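Local structure of protein adenylyltransferase (Bartonella henselae str. Houston-1, 5NH2) at residues T17-K22 and P152-N157; C61-Q66 and G158-L163; T71-G76 and T84-T89; Y77-P82 and D109-G114. The protein transfers AMP from ATP to tyrosine or threonine residues of host target proteins through its Fic domain, as part of the bacterium's virulence. One frame throughout, in Å; residues are numbered along the deposited sequence.

The four contacts show how a Fic active-site loop is held among its neighbours. Interactions 1 and 2 share one continuous run, the Fic-motif loop and the first turns of the helix that follows, and their centres lie about 13 Å apart. His-64 of interaction 2 ties them together: its NE2 lies 2.8 Å from Glu-155 O, and its ND1 lies 2.8 Å from Gly-76 N of interaction 3. Interactions 1 and 3, with centres about 10 Å apart, also meet through the salt bridge between Lys-20 NZ and Asp-87 OD2. Interaction 4 joins in where Arg-79 N lies 2.9 Å from Pro-152 O. Glu-155 OE2 of interaction 1 binds the magnesium ion, and the side chain of His-64 lies about 8 Å from it.

Interaction 1. Residues T17-K22 and P152-N157; sequences TTLKNK and PFREGN. With MG (magnesium ion), chain C.
Leu-19 reaches from the N-terminal segment 17-22 to the loop 152-157 with its two methyl groups, each on a different residue. Its CB carries CG anti to the carbonyl carbon (chi1 -75°), and from there the branches part. CD2 lies over one face of the Arg-154 guanidinium, displaced toward its rim, with NH2 of Arg-154 at 3.7 Å from Leu-19 CD2. CD1 meets the aliphatic start of the next side chain, 4.1 Å from Glu-155 CB. The contact is therefore apolar on the leucine side, although both partners end in charged groups.

Glu-155 turns its carboxylate elsewhere. Its chain bends at chi2 (83°), and OE2 binds the magnesium ion at 2.4 Å, so the leucine packs against the root of a metal ligand. Within the loop, Asn-157 forms two hydrogen bonds with the backbone of Phe-153: its OD1 accepts from Phe-153 N at 2.6 Å, in the carbonyl plane and on a lone pair, while its ND2 gives a bond of 2.8 Å to Phe-153 O from above that carbonyl's plane. The opposite segment is braced by Asn-21, whose ND2 binds Leu-19 O.

Gly-156 then serves as N-cap of helix 157-171. Such a loop running into a helix, with the sequence HPFREGNGR, is the Fic motif, and Glu-155, Gly-156 and Asn-157 belong to its ATP-binding site.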
loop_
_atom_site.group_PDB
_atom_site.type_symbol
_atom_site.label_atom_id
_atom_site.label_comp_id
_atom_site.label_asym_id
_atom_site.label_seq_id
_atom_site.Cartn_x
_atom_site.Cartn_y
_atom_site.Cartn_z
ATOM N N THR A 17 6.183 14.019 21.295
ATOM C CA THR A 17 6.433 13.451 19.979
ATOM C C THR A 17 5.182 13.425 19.074
ATOM O O THR A 17 5.210 12.802 18.009
ATOM C CB THR A 17 7.030 12.051 20.152
ATOM O OG1 THR A 17 7.829 11.741 19.008
ATOM C CG2 THR A 17 5.945 11.007 20.326
ATOM N N THR A 18 4.082 14.059 19.489
ATOM C CA THR A 18 2.805 14.008 18.780
ATOM C C THR A 18 2.646 15.174 17.797
ATOM O O THR A 18 2.804 16.343 18.177
ATOM C CB THR A 18 1.651 14.032 19.786
ATOM O OG1 THR A 18 1.837 12.994 20.750
ATOM C CG2 THR A 18 0.280 13.844 19.085
ATOM N N LEU A 19 2.274 14.852 16.549
ATOM C CA LEU A 19 2.079 15.860 15.512
ATOM C C LEU A 19 0.870 16.740 15.842
ATOM O O LEU A 19 -0.211 16.232 16.166
ATOM C CB LEU A 19 1.896 15.179 14.149
ATOM C CG LEU A 19 3.098 14.561 13.401
ATOM C CD1 LEU A 19 2.574 13.637 12.307
ATOM C CD2 LEU A 19 4.023 15.615 12.778
ATOM N N LYS A 20 1.056 18.062 15.772
ATOM C CA LYS A 20 -0.066 18.982 15.925
ATOM C C LYS A 20 -1.195 18.558 14.999
ATOM O O LYS A 20 -0.961 18.250 13.827
ATOM C CB LYS A 20 0.373 20.414 15.604
ATOM C CG LYS A 20 1.296 21.065 16.664
ATOM C CD LYS A 20 2.069 22.200 16.032
ATOM C CE LYS A 20 2.601 23.170 17.093
ATOM N NZ LYS A 20 3.231 24.441 16.531
ATOM N N ASN A 21 -2.409 18.478 15.536
ATOM C CA ASN A 21 -3.528 17.996 14.735
ATOM C C ASN A 21 -4.780 18.809 15.037
ATOM O O ASN A 21 -4.871 19.503 16.053
ATOM C CB ASN A 21 -3.801 16.498 14.981
ATOM C CG ASN A 21 -3.931 16.161 16.475
ATOM O OD1 ASN A 21 -5.008 16.271 17.068
ATOM N ND2 ASN A 21 -2.818 15.774 17.084
ATOM N N LYS A 22 -5.771 18.660 14.153
ATOM C CA LYS A 22 -7.039 19.373 14.276
ATOM C C LYS A 22 -7.919 18.916 15.457
ATOM O O LYS A 22 -8.852 19.644 15.822
ATOM C CB LYS A 22 -7.805 19.247 12.945
ATOM C CG LYS A 22 -7.293 20.159 11.804
ATOM C CD LYS A 22 -7.946 19.779 10.468
ATOM C CE LYS A 22 -7.912 20.882 9.435
ATOM N NZ LYS A 22 -8.939 21.921 9.750
ATOM N N PRO A 152 7.996 12.970 -0.176
ATOM C CA PRO A 152 7.907 14.433 -0.086
ATOM C C PRO A 152 7.026 14.967 1.030
ATOM O O PRO A 152 6.999 16.202 1.174
ATOM C CB PRO A 152 7.343 14.858 -1.464
ATOM C CG PRO A 152 6.467 13.700 -1.892
ATOM C CD PRO A 152 7.177 12.418 -1.289
ATOM N N PHE A 153 6.215 14.142 1.724
ATOM C CA PHE A 153 5.326 14.653 2.770
ATOM C C PHE A 153 5.923 14.443 4.158
ATOM O O PHE A 153 6.774 13.579 4.367
ATOM C CB PHE A 153 3.914 14.028 2.720
ATOM C CG PHE A 153 3.210 14.255 1.416
ATOM C CD1 PHE A 153 2.538 15.441 1.183
ATOM C CD2 PHE A 153 3.266 13.295 0.403
ATOM C CE1 PHE A 153 1.911 15.677 -0.027
ATOM C CE2 PHE A 153 2.650 13.525 -0.827
ATOM C CZ PHE A 153 1.966 14.711 -1.053
ATOM N N ARG A 154 5.515 15.314 5.090
ATOM C CA ARG A 154 5.902 15.165 6.489
ATOM C C ARG A 154 5.449 13.826 7.073
ATOM O O ARG A 154 6.187 13.211 7.859
ATOM C CB ARG A 154 5.340 16.330 7.307
ATOM C CG ARG A 154 5.554 16.155 8.779
ATOM C CD ARG A 154 7.029 16.008 9.081
ATOM N NE ARG A 154 7.309 15.942 10.513
ATOM C CZ ARG A 154 7.382 14.807 11.201
ATOM N NH1 ARG A 154 7.180 13.646 10.591
ATOM N NH2 ARG A 154 7.658 14.827 12.503
ATOM N N GLU A 155 4.225 13.383 6.737
ATOM C CA GLU A 155 3.690 12.080 7.134
ATOM C C GLU A 155 2.597 11.645 6.133
ATOM O O GLU A 155 1.995 12.482 5.446
ATOM C CB GLU A 155 3.161 12.146 8.571
ATOM C CG GLU A 155 2.535 10.854 9.107
ATOM C CD GLU A 155 3.549 9.858 9.646
ATOM O OE1 GLU A 155 4.351 10.250 10.528
ATOM O OE2 GLU A 155 3.528 8.685 9.187
ATOM N N GLY A 156 2.360 10.316 6.048
ATOM C CA GLY A 156 1.442 9.744 5.084
ATOM C C GLY A 156 1.989 9.475 3.673
ATOM O O GLY A 156 1.200 9.430 2.704
ATOM N N ASN A 157 3.304 9.259 3.525
ATOM C CA ASN A 157 3.895 9.078 2.188
ATOM C C ASN A 157 3.526 7.732 1.559
ATOM O O ASN A 157 3.124 7.661 0.382
ATOM C CB ASN A 157 5.416 9.241 2.271
ATOM C CG ASN A 157 5.811 10.661 2.645
ATOM O OD1 ASN A 157 5.815 11.545 1.781
ATOM N ND2 ASN A 157 6.074 10.902 3.952
HETATM MG MG MG C . 2.635 7.115 7.564
#

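Interaction 2. Residues C61-Q66 and G158-L163; sequences CHIHQQ and GRTQRL
Thr-160 faces helix 57-68 with both of its branches. Its methyl CG2 lies mainly against Ile-63, meeting the methyl CG2 of that residue at 3.8 Å, and the two side chains run antiparallel past one another. Its hydroxyl comes to the edge of the His-64 imidazole, near the ring plane, with Thr-160 OG1 3.5 Å from His-64 CD2. The threonine torsion (chi1 -59°) sets OG1 beside its own backbone N and CG2 anti to it, which turns the hydroxyl to the His-64 ring. One turn further on, Leu-163 extends the apolar strip, its CB 4.3 Å from Ile-63 CG2.

Around this first shell stand the groups that fix it. The hydroxyl of Thr-160 is hydrogen-bonded to Gly-156 O at the start of its own helix, and the His-64 ring is held at both nitrogens, ND1 by Gly-76 N and NE2 by Glu-155 O, while Phe-153 stacks on it. The short helical segments run at 126° to each other, their axes approaching to 9.2 Å, and the backbones come nearest at His-64 and Thr-160, whose CA atoms are 5.6 Å apart. Away from this interface, Arg-162 forms a salt bridge with Glu-35 of the partner chain, the antitoxin homologue BiaA.

Methyl groups of Ile-63 and Thr-160, with the Leu-163 CB, thus pack one helix against the other, while the Thr-160 hydroxyl and His-64 NE2 find partners in the motif loop and His-64 ND1 in the segment 71-76; the bonds at both ring nitrogens would restrict rotation of the imidazole.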
loop_
_atom_site.group_PDB
_atom_site.type_symbol
_atom_site.label_atom_id
_atom_site.label_comp_id
_atom_site.label_asym_id
_atom_site.label_seq_id
_atom_site.Cartn_x
_atom_site.Cartn_y
_atom_site.Cartn_z
ATOM N N CYS A 61 -0.727 15.621 -4.458
ATOM C CA CYS A 61 -1.044 16.468 -3.309
ATOM C C CYS A 61 -2.545 16.504 -3.020
ATOM O O CYS A 61 -2.941 16.616 -1.850
ATOM C CB CYS A 61 -0.504 17.884 -3.518
ATOM S SG CYS A 61 1.318 17.970 -3.416
ATOM N N HIS A 62 -3.385 16.416 -4.059
ATOM C CA HIS A 62 -4.835 16.296 -3.874
ATOM C C HIS A 62 -5.198 15.012 -3.105
ATOM O O HIS A 62 -5.977 15.043 -2.147
ATOM C CB HIS A 62 -5.528 16.334 -5.253
ATOM C CG HIS A 62 -6.991 15.976 -5.225
ATOM N ND1 HIS A 62 -7.980 16.883 -4.894
ATOM C CD2 HIS A 62 -7.633 14.815 -5.512
ATOM C CE1 HIS A 62 -9.164 16.292 -4.954
ATOM N NE2 HIS A 62 -8.980 15.034 -5.318
ATOM N N ILE A 63 -4.605 13.880 -3.478
ATOM C CA ILE A 63 -4.798 12.646 -2.703
ATOM C C ILE A 63 -4.416 12.830 -1.216
ATOM O O ILE A 63 -5.191 12.480 -0.309
ATOM C CB ILE A 63 -4.004 11.502 -3.345
ATOM C CG1 ILE A 63 -4.643 11.091 -4.654
ATOM C CG2 ILE A 63 -3.936 10.346 -2.415
ATOM C CD1 ILE A 63 -3.779 10.084 -5.343
ATOM N N HIS A 64 -3.199 13.351 -0.953
ATOM C CA HIS A 64 -2.766 13.554 0.438
ATOM C C HIS A 64 -3.731 14.497 1.162
ATOM O O HIS A 64 -4.121 14.259 2.320
ATOM C CB HIS A 64 -1.320 14.085 0.460
ATOM C CG HIS A 64 -0.710 14.184 1.831
ATOM N ND1 HIS A 64 -0.900 15.273 2.657
ATOM C CD2 HIS A 64 0.110 13.335 2.512
ATOM C CE1 HIS A 64 -0.259 15.075 3.796
ATOM N NE2 HIS A 64 0.378 13.914 3.728
ATOM N N GLN A 65 -4.199 15.524 0.448
ATOM C CA GLN A 65 -5.128 16.479 1.020
ATOM C C GLN A 65 -6.464 15.824 1.359
ATOM O O GLN A 65 -7.081 16.160 2.374
ATOM C CB GLN A 65 -5.340 17.632 0.064
ATOM C CG GLN A 65 -6.053 18.814 0.720
ATOM C CD GLN A 65 -7.089 19.437 -0.189
ATOM O OE1 GLN A 65 -8.061 18.780 -0.592
ATOM N NE2 GLN A 65 -6.897 20.708 -0.524
ATOM N N GLN A 66 -6.940 14.897 0.531
ATOM C CA GLN A 66 -8.229 14.293 0.862
ATOM C C GLN A 66 -8.059 13.309 2.016
ATOM O O GLN A 66 -8.913 13.247 2.908
ATOM C CB GLN A 66 -8.872 13.631 -0.373
ATOM C CG GLN A 66 -9.287 14.687 -1.440
ATOM C CD GLN A 66 -10.382 15.631 -0.964
ATOM O OE1 GLN A 66 -10.181 16.840 -0.867
ATOM N NE2 GLN A 66 -11.545 15.077 -0.660
ATOM N N GLY A 158 3.620 6.655 2.323
ATOM C CA GLY A 158 3.287 5.359 1.751
ATOM C C GLY A 158 1.849 5.279 1.283
ATOM O O GLY A 158 1.581 4.781 0.178
ATOM N N ARG A 159 0.902 5.805 2.102
ATOM C CA ARG A 159 -0.526 5.653 1.801
ATOM C C ARG A 159 -0.919 6.459 0.567
ATOM O O ARG A 159 -1.646 5.955 -0.313
ATOM C CB ARG A 159 -1.360 6.052 3.015
ATOM C CG ARG A 159 -1.410 4.947 4.054
ATOM C CD ARG A 159 -2.100 5.380 5.364
ATOM N NE ARG A 159 -1.174 6.063 6.243
ATOM C CZ ARG A 159 -1.503 6.674 7.373
ATOM N NH1 ARG A 159 -2.778 6.730 7.810
ATOM N NH2 ARG A 159 -0.535 7.240 8.064
ATOM N N THR A 160 -0.368 7.682 0.451
ATOM C CA THR A 160 -0.618 8.538 -0.708
ATOM C C THR A 160 -0.016 7.958 -1.993
ATOM O O THR A 160 -0.672 7.916 -3.053
ATOM C CB THR A 160 -0.037 9.907 -0.424
ATOM O OG1 THR A 160 -0.669 10.429 0.749
ATOM C CG2 THR A 160 -0.245 10.808 -1.601
ATOM N N GLN A 161 1.238 7.518 -1.912
ATOM C CA GLN A 161 1.907 6.913 -3.066
ATOM C C GLN A 161 1.173 5.659 -3.557
ATOM O O GLN A 161 0.977 5.467 -4.775
ATOM C CB GLN A 161 3.353 6.575 -2.687
ATOM C CG GLN A 161 4.047 5.678 -3.662
ATOM C CD GLN A 161 5.387 5.185 -3.134
ATOM O OE1 GLN A 161 5.563 4.975 -1.920
ATOM N NE2 GLN A 161 6.332 4.981 -4.039
ATOM N N ARG A 162 0.776 4.775 -2.626
ATOM C CA ARG A 162 0.093 3.549 -3.057
ATOM C C ARG A 162 -1.195 3.892 -3.802
ATOM O O ARG A 162 -1.416 3.421 -4.934
ATOM C CB ARG A 162 -0.188 2.621 -1.860
ATOM C CG ARG A 162 1.067 1.851 -1.407
ATOM C CD ARG A 162 0.799 0.845 -0.254
ATOM N NE ARG A 162 0.463 1.396 1.092
ATOM C CZ ARG A 162 1.383 1.769 1.968
ATOM N NH1 ARG A 162 2.633 1.705 1.583
ATOM N NH2 ARG A 162 1.078 2.203 3.173
ATOM N N LEU A 163 -2.020 4.786 -3.216
ATOM C CA LEU A 163 -3.249 5.172 -3.905
ATOM C C LEU A 163 -2.952 5.809 -5.272
ATOM O O LEU A 163 -3.691 5.591 -6.245
ATOM C CB LEU A 163 -4.072 6.117 -3.033
ATOM C CG LEU A 163 -5.556 5.731 -2.909
ATOM C CD1 LEU A 163 -6.266 6.678 -1.954
ATOM C CD2 LEU A 163 -6.284 5.656 -4.272
#

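Interaction 3. Residues T71-G76 and T84-T89; sequences TFEWAG and TFADGT
Glu-73 and Trp-74 approach Phe-85 in different ways, one with a carboxylate and the other with an indole. The glutamate chain runs extended beyond CG and crosses the phenylalanine side chain obliquely, its carboxylate plane turned 81° from the ring. OE1 comes to the ring's edge, in its plane, 3.9 Å from Phe-85 CD1. Its twin oxygen passes on to the backbone: Ala-86 N donates to Glu-73 OE2 at 2.7 Å, nearly straight at 163°, on the syn lone pair.

The Trp-74 indole and the Phe-85 phenyl ring run side by side in the same direction. Their planes are steeply inclined at 80°, with the nearest atoms, Trp-74 CD1 and Phe-85 CZ, 3.7 Å apart. At the benzo end of the indole, CZ2 lies 3.5 Å above the centre of the Phe-72 ring.

The receiving segment is a tight hairpin connection between strands 83-84 and 90-91. A type I turn runs from Phe-85 to Gly-88, and Asp-87 OD1 closes an Asx turn by accepting from Thr-89 N at 2.9 Å; the Thr-89 hydroxyl donates to the same oxygen. Lys-20 reaches this hairpin from the N-terminal segment, in a salt bridge with Asp-87 and a cation-pi contact with Phe-85.

Phe-85 and Ala-86 probably contact ATP, as in related Fic proteins. Here one carboxylate oxygen, accepting from the Ala-86 amide, fixes the backbone at Ala-86 relative to segment 71-76, while the other lies at the edge of the Phe-85 ring.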
loop_
_atom_site.group_PDB
_atom_site.type_symbol
_atom_site.label_atom_id
_atom_site.label_comp_id
_atom_site.label_asym_id
_atom_site.label_seq_id
_atom_site.Cartn_x
_atom_site.Cartn_y
_atom_site.Cartn_z
ATOM N N THR A 71 -7.323 15.807 9.729
ATOM C CA THR A 71 -6.332 15.596 10.762
ATOM C C THR A 71 -5.374 16.787 10.847
ATOM O O THR A 71 -5.308 17.425 11.909
ATOM C CB THR A 71 -5.589 14.270 10.515
ATOM O OG1 THR A 71 -6.524 13.191 10.480
ATOM C CG2 THR A 71 -4.507 13.993 11.621
ATOM N N PHE A 72 -4.662 17.101 9.747
ATOM C CA PHE A 72 -3.571 18.085 9.716
ATOM C C PHE A 72 -3.966 19.349 8.956
ATOM O O PHE A 72 -4.564 19.281 7.878
ATOM C CB PHE A 72 -2.287 17.510 9.051
ATOM C CG PHE A 72 -1.807 16.186 9.642
ATOM C CD1 PHE A 72 -1.452 16.077 10.998
ATOM C CD2 PHE A 72 -1.707 15.071 8.845
ATOM C CE1 PHE A 72 -1.045 14.882 11.519
ATOM C CE2 PHE A 72 -1.304 13.872 9.363
ATOM C CZ PHE A 72 -0.962 13.761 10.686
ATOM N N GLU A 73 -3.571 20.502 9.494
ATOM C CA GLU A 73 -3.694 21.754 8.752
ATOM C C GLU A 73 -2.897 21.723 7.435
ATOM O O GLU A 73 -3.301 22.343 6.455
ATOM C CB GLU A 73 -3.242 22.936 9.626
ATOM C CG GLU A 73 -4.159 23.264 10.816
ATOM C CD GLU A 73 -3.603 24.367 11.728
ATOM O OE1 GLU A 73 -3.566 24.137 12.962
ATOM O OE2 GLU A 73 -3.205 25.451 11.221
ATOM N N TRP A 74 -1.794 20.982 7.380
ATOM C CA TRP A 74 -0.929 20.935 6.205
ATOM C C TRP A 74 -1.271 19.787 5.230
ATOM O O TRP A 74 -0.400 19.361 4.454
ATOM C CB TRP A 74 0.529 20.880 6.638
ATOM C CG TRP A 74 0.801 19.861 7.722
ATOM C CD1 TRP A 74 0.773 20.080 9.106
ATOM C CD2 TRP A 74 1.152 18.481 7.536
ATOM N NE1 TRP A 74 1.091 18.926 9.758
ATOM C CE2 TRP A 74 1.328 17.922 8.840
ATOM C CE3 TRP A 74 1.348 17.669 6.407
ATOM C CZ2 TRP A 74 1.677 16.557 9.053
ATOM C CZ3 TRP A 74 1.720 16.291 6.610
ATOM C CH2 TRP A 74 1.881 15.756 7.930
ATOM N N ALA A 75 -2.458 19.188 5.344
ATOM C CA ALA A 75 -2.848 18.154 4.387
ATOM C C ALA A 75 -2.606 18.657 2.966
ATOM O O ALA A 75 -3.047 19.749 2.601
ATOM C CB ALA A 75 -4.327 17.780 4.567
ATOM N N GLY A 76 -1.856 17.881 2.181
ATOM C CA GLY A 76 -1.500 18.302 0.833
ATOM C C GLY A 76 -0.299 19.231 0.684
ATOM O O GLY A 76 -0.012 19.645 -0.441
ATOM N N THR A 84 2.809 27.520 7.805
ATOM C CA THR A 84 2.503 28.304 8.992
ATOM C C THR A 84 1.176 27.858 9.592
ATOM O O THR A 84 0.120 28.025 8.974
ATOM C CB THR A 84 2.467 29.794 8.672
ATOM O OG1 THR A 84 3.773 30.219 8.285
ATOM C CG2 THR A 84 2.018 30.595 9.938
ATOM N N PHE A 85 1.238 27.329 10.809
ATOM C CA PHE A 85 0.073 26.846 11.528
ATOM C C PHE A 85 -0.847 27.997 11.959
ATOM O O PHE A 85 -0.427 29.145 12.134
ATOM C CB PHE A 85 0.527 26.062 12.765
ATOM C CG PHE A 85 1.093 24.689 12.461
ATOM C CD1 PHE A 85 0.273 23.556 12.516
ATOM C CD2 PHE A 85 2.434 24.531 12.115
ATOM C CE1 PHE A 85 0.779 22.274 12.245
ATOM C CE2 PHE A 85 2.950 23.259 11.832
ATOM C CZ PHE A 85 2.118 22.126 11.904
ATOM N N ALA A 86 -2.118 27.670 12.181
ATOM C CA ALA A 86 -3.018 28.677 12.744
ATOM C C ALA A 86 -2.511 29.230 14.067
ATOM O O ALA A 86 -2.910 30.336 14.439
ATOM C CB ALA A 86 -4.428 28.113 12.938
ATOM N N ASP A 87 -1.614 28.521 14.768
ATOM C CA ASP A 87 -1.059 29.043 16.027
ATOM C C ASP A 87 0.085 30.038 15.843
ATOM O O ASP A 87 0.627 30.506 16.842
ATOM C CB ASP A 87 -0.582 27.892 16.935
ATOM C CG ASP A 87 0.592 27.078 16.340
ATOM O OD1 ASP A 87 1.354 27.588 15.510
ATOM O OD2 ASP A 87 0.771 25.899 16.732
ATOM N N GLY A 88 0.520 30.319 14.609
ATOM C CA GLY A 88 1.545 31.288 14.345
ATOM C C GLY A 88 2.918 30.722 14.013
ATOM O O GLY A 88 3.738 31.447 13.435
ATOM N N THR A 89 3.215 29.471 14.383
ATOM C CA THR A 89 4.554 28.919 14.176
ATOM C C THR A 89 4.709 28.394 12.752
ATOM O O THR A 89 3.727 28.049 12.092
ATOM C CB THR A 89 4.836 27.813 15.181
ATOM O OG1 THR A 89 4.019 26.690 14.861
ATOM C CG2 THR A 89 4.442 28.281 16.604
#

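Interaction 4. Residues Y77-P82 and D109-G114; sequences YLRHIP and DEIQEG
The loop that leads from helix 57-68 to the short hairpin of the Fic domain rests on the first turns of helix 109-124, at a type I turn spanning Leu-78 to Ile-81. His-80 and Arg-79 in this turn both pack on Ile-111, at different branches. The CB of Ile-111 lies over one face of the His-80 ring, 4.3 Å from its centroid in a CH-pi contact, and Ile-81 CD1 covers the opposite face. The other end of the isoleucine reaches the arginine: CD1 sits above one face of the guanidinium, toward its rim, 3.5 Å from Arg-79 NH1. Arg-79 gives its hydrogen bonds to backbone carbonyls of Met-93, His-151 and Ala-106.

At the ring edge, Gln-112 NE2 donates to His-80 NE2 at 3.0 Å, with an N-H...N angle of 144°. The bend at chi2 of Gln-112 (73°) brings its amide there, and the donor lies in the imidazole plane although the ring and amide planes differ by 50°. The other amide atom, OE1, is taken by Gln-116.

Because His-80 NE2 accepts from Gln-112, the proton of a neutral imidazole would be expected on ND1, a buried nitrogen with no partner in the model.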
loop_
_atom_site.group_PDB
_atom_site.type_symbol
_atom_site.label_atom_id
_atom_site.label_comp_id
_atom_site.label_asym_id
_atom_site.label_seq_id
_atom_site.Cartn_x
_atom_site.Cartn_y
_atom_site.Cartn_z
ATOM N N TYR A 77 0.402 19.601 1.757
ATOM C CA TYR A 77 1.603 20.425 1.619
ATOM C C TYR A 77 2.878 19.577 1.747
ATOM O O TYR A 77 2.963 18.653 2.570
ATOM C CB TYR A 77 1.630 21.578 2.643
ATOM C CG TYR A 77 0.545 22.667 2.461
ATOM C CD1 TYR A 77 -0.805 22.376 2.671
ATOM C CD2 TYR A 77 0.882 23.993 2.147
ATOM C CE1 TYR A 77 -1.790 23.360 2.540
ATOM C CE2 TYR A 77 -0.091 24.966 2.022
ATOM C CZ TYR A 77 -1.430 24.637 2.216
ATOM O OH TYR A 77 -2.413 25.598 2.094
ATOM N N LEU A 78 3.842 19.881 0.876
ATOM C CA LEU A 78 5.133 19.220 0.791
ATOM C C LEU A 78 6.049 19.740 1.886
ATOM O O LEU A 78 5.960 20.902 2.296
ATOM C CB LEU A 78 5.764 19.476 -0.586
ATOM C CG LEU A 78 4.892 18.922 -1.728
ATOM C CD1 LEU A 78 5.391 19.418 -3.081
ATOM C CD2 LEU A 78 4.732 17.412 -1.745
ATOM N N ARG A 79 6.985 18.893 2.322
ATOM C CA ARG A 79 7.688 19.192 3.570
ATOM C C ARG A 79 8.834 20.200 3.414
ATOM O O ARG A 79 9.337 20.722 4.426
ATOM C CB ARG A 79 8.208 17.897 4.189
ATOM C CG ARG A 79 9.286 17.254 3.400
ATOM C CD ARG A 79 9.885 16.030 4.129
ATOM N NE ARG A 79 10.457 15.063 3.206
ATOM C CZ ARG A 79 11.736 15.013 2.825
ATOM N NH1 ARG A 79 12.639 15.882 3.308
ATOM N NH2 ARG A 79 12.116 14.077 1.967
ATOM N N HIS A 80 9.276 20.480 2.202
ATOM C CA HIS A 80 10.319 21.492 2.049
ATOM C C HIS A 80 9.753 22.895 1.826
ATOM O O HIS A 80 10.537 23.825 1.635
ATOM C CB HIS A 80 11.269 21.117 0.903
ATOM C CG HIS A 80 10.639 21.180 -0.450
ATOM N ND1 HIS A 80 9.565 20.389 -0.802
ATOM C CD2 HIS A 80 10.921 21.943 -1.531
ATOM C CE1 HIS A 80 9.216 20.658 -2.050
ATOM N NE2 HIS A 80 10.027 21.592 -2.517
ATOM N N ILE A 81 8.439 23.059 1.858
ATOM C CA ILE A 81 7.782 24.361 1.727
ATOM C C ILE A 81 7.369 24.803 3.111
ATOM O O ILE A 81 6.668 24.048 3.803
ATOM C CB ILE A 81 6.561 24.287 0.807
ATOM C CG1 ILE A 81 6.902 23.426 -0.390
ATOM C CG2 ILE A 81 6.072 25.706 0.428
ATOM C CD1 ILE A 81 8.090 23.916 -1.103
ATOM N N PRO A 82 7.769 25.985 3.580
ATOM C CA PRO A 82 7.430 26.401 4.948
ATOM C C PRO A 82 5.926 26.488 5.138
ATOM O O PRO A 82 5.225 27.145 4.354
ATOM C CB PRO A 82 8.088 27.775 5.082
ATOM C CG PRO A 82 9.170 27.776 4.095
ATOM C CD PRO A 82 8.837 26.810 2.985
ATOM N N ASP A 109 15.933 21.100 -2.057
ATOM C CA ASP A 109 15.727 21.324 -3.484
ATOM C C ASP A 109 15.712 20.012 -4.285
ATOM O O ASP A 109 15.089 19.973 -5.355
ATOM C CB ASP A 109 16.794 22.302 -3.998
ATOM C CG ASP A 109 16.376 23.788 -3.840
ATOM O OD1 ASP A 109 15.656 24.129 -2.879
ATOM O OD2 ASP A 109 16.757 24.629 -4.687
ATOM N N GLU A 110 16.338 18.931 -3.761
ATOM C CA GLU A 110 16.279 17.616 -4.413
ATOM C C GLU A 110 14.855 17.092 -4.499
ATOM O O GLU A 110 14.507 16.409 -5.466
ATOM C CB GLU A 110 17.134 16.579 -3.667
ATOM C CG GLU A 110 18.624 16.916 -3.509
ATOM C CD GLU A 110 19.377 15.816 -2.752
ATOM O OE1 GLU A 110 20.641 15.855 -2.748
ATOM O OE2 GLU A 110 18.701 14.914 -2.168
ATOM N N ILE A 111 14.042 17.313 -3.459
ATOM C CA ILE A 111 12.616 16.973 -3.547
ATOM C C ILE A 111 11.989 17.673 -4.742
ATOM O O ILE A 111 11.350 17.034 -5.598
ATOM C CB ILE A 111 11.876 17.342 -2.242
ATOM C CG1 ILE A 111 12.453 16.573 -1.057
ATOM C CG2 ILE A 111 10.349 17.095 -2.360
ATOM C CD1 ILE A 111 12.392 17.394 0.215
ATOM N N GLN A 112 12.227 18.987 -4.847
ATOM C CA GLN A 112 11.540 19.782 -5.853
ATOM C C GLN A 112 11.906 19.309 -7.249
ATOM O O GLN A 112 11.024 19.020 -8.070
ATOM C CB GLN A 112 11.882 21.268 -5.685
ATOM C CG GLN A 112 11.215 22.187 -6.759
ATOM C CD GLN A 112 9.703 22.378 -6.546
ATOM O OE1 GLN A 112 8.964 22.588 -7.504
ATOM N NE2 GLN A 112 9.251 22.324 -5.291
ATOM N N GLU A 113 13.212 19.213 -7.525
ATOM C CA GLU A 113 13.696 18.691 -8.793
ATOM C C GLU A 113 13.066 17.335 -9.099
ATOM O O GLU A 113 12.511 17.127 -10.194
ATOM C CB GLU A 113 15.217 18.557 -8.749
ATOM C CG GLU A 113 15.991 19.849 -8.530
ATOM C CD GLU A 113 17.456 19.578 -8.164
ATOM O OE1 GLU A 113 18.016 20.287 -7.300
ATOM O OE2 GLU A 113 18.044 18.630 -8.734
ATOM N N GLY A 114 13.095 16.421 -8.107
ATOM C CA GLY A 114 12.532 15.101 -8.316
ATOM C C GLY A 114 11.070 15.166 -8.728
ATOM O O GLY A 114 10.650 14.479 -9.673
#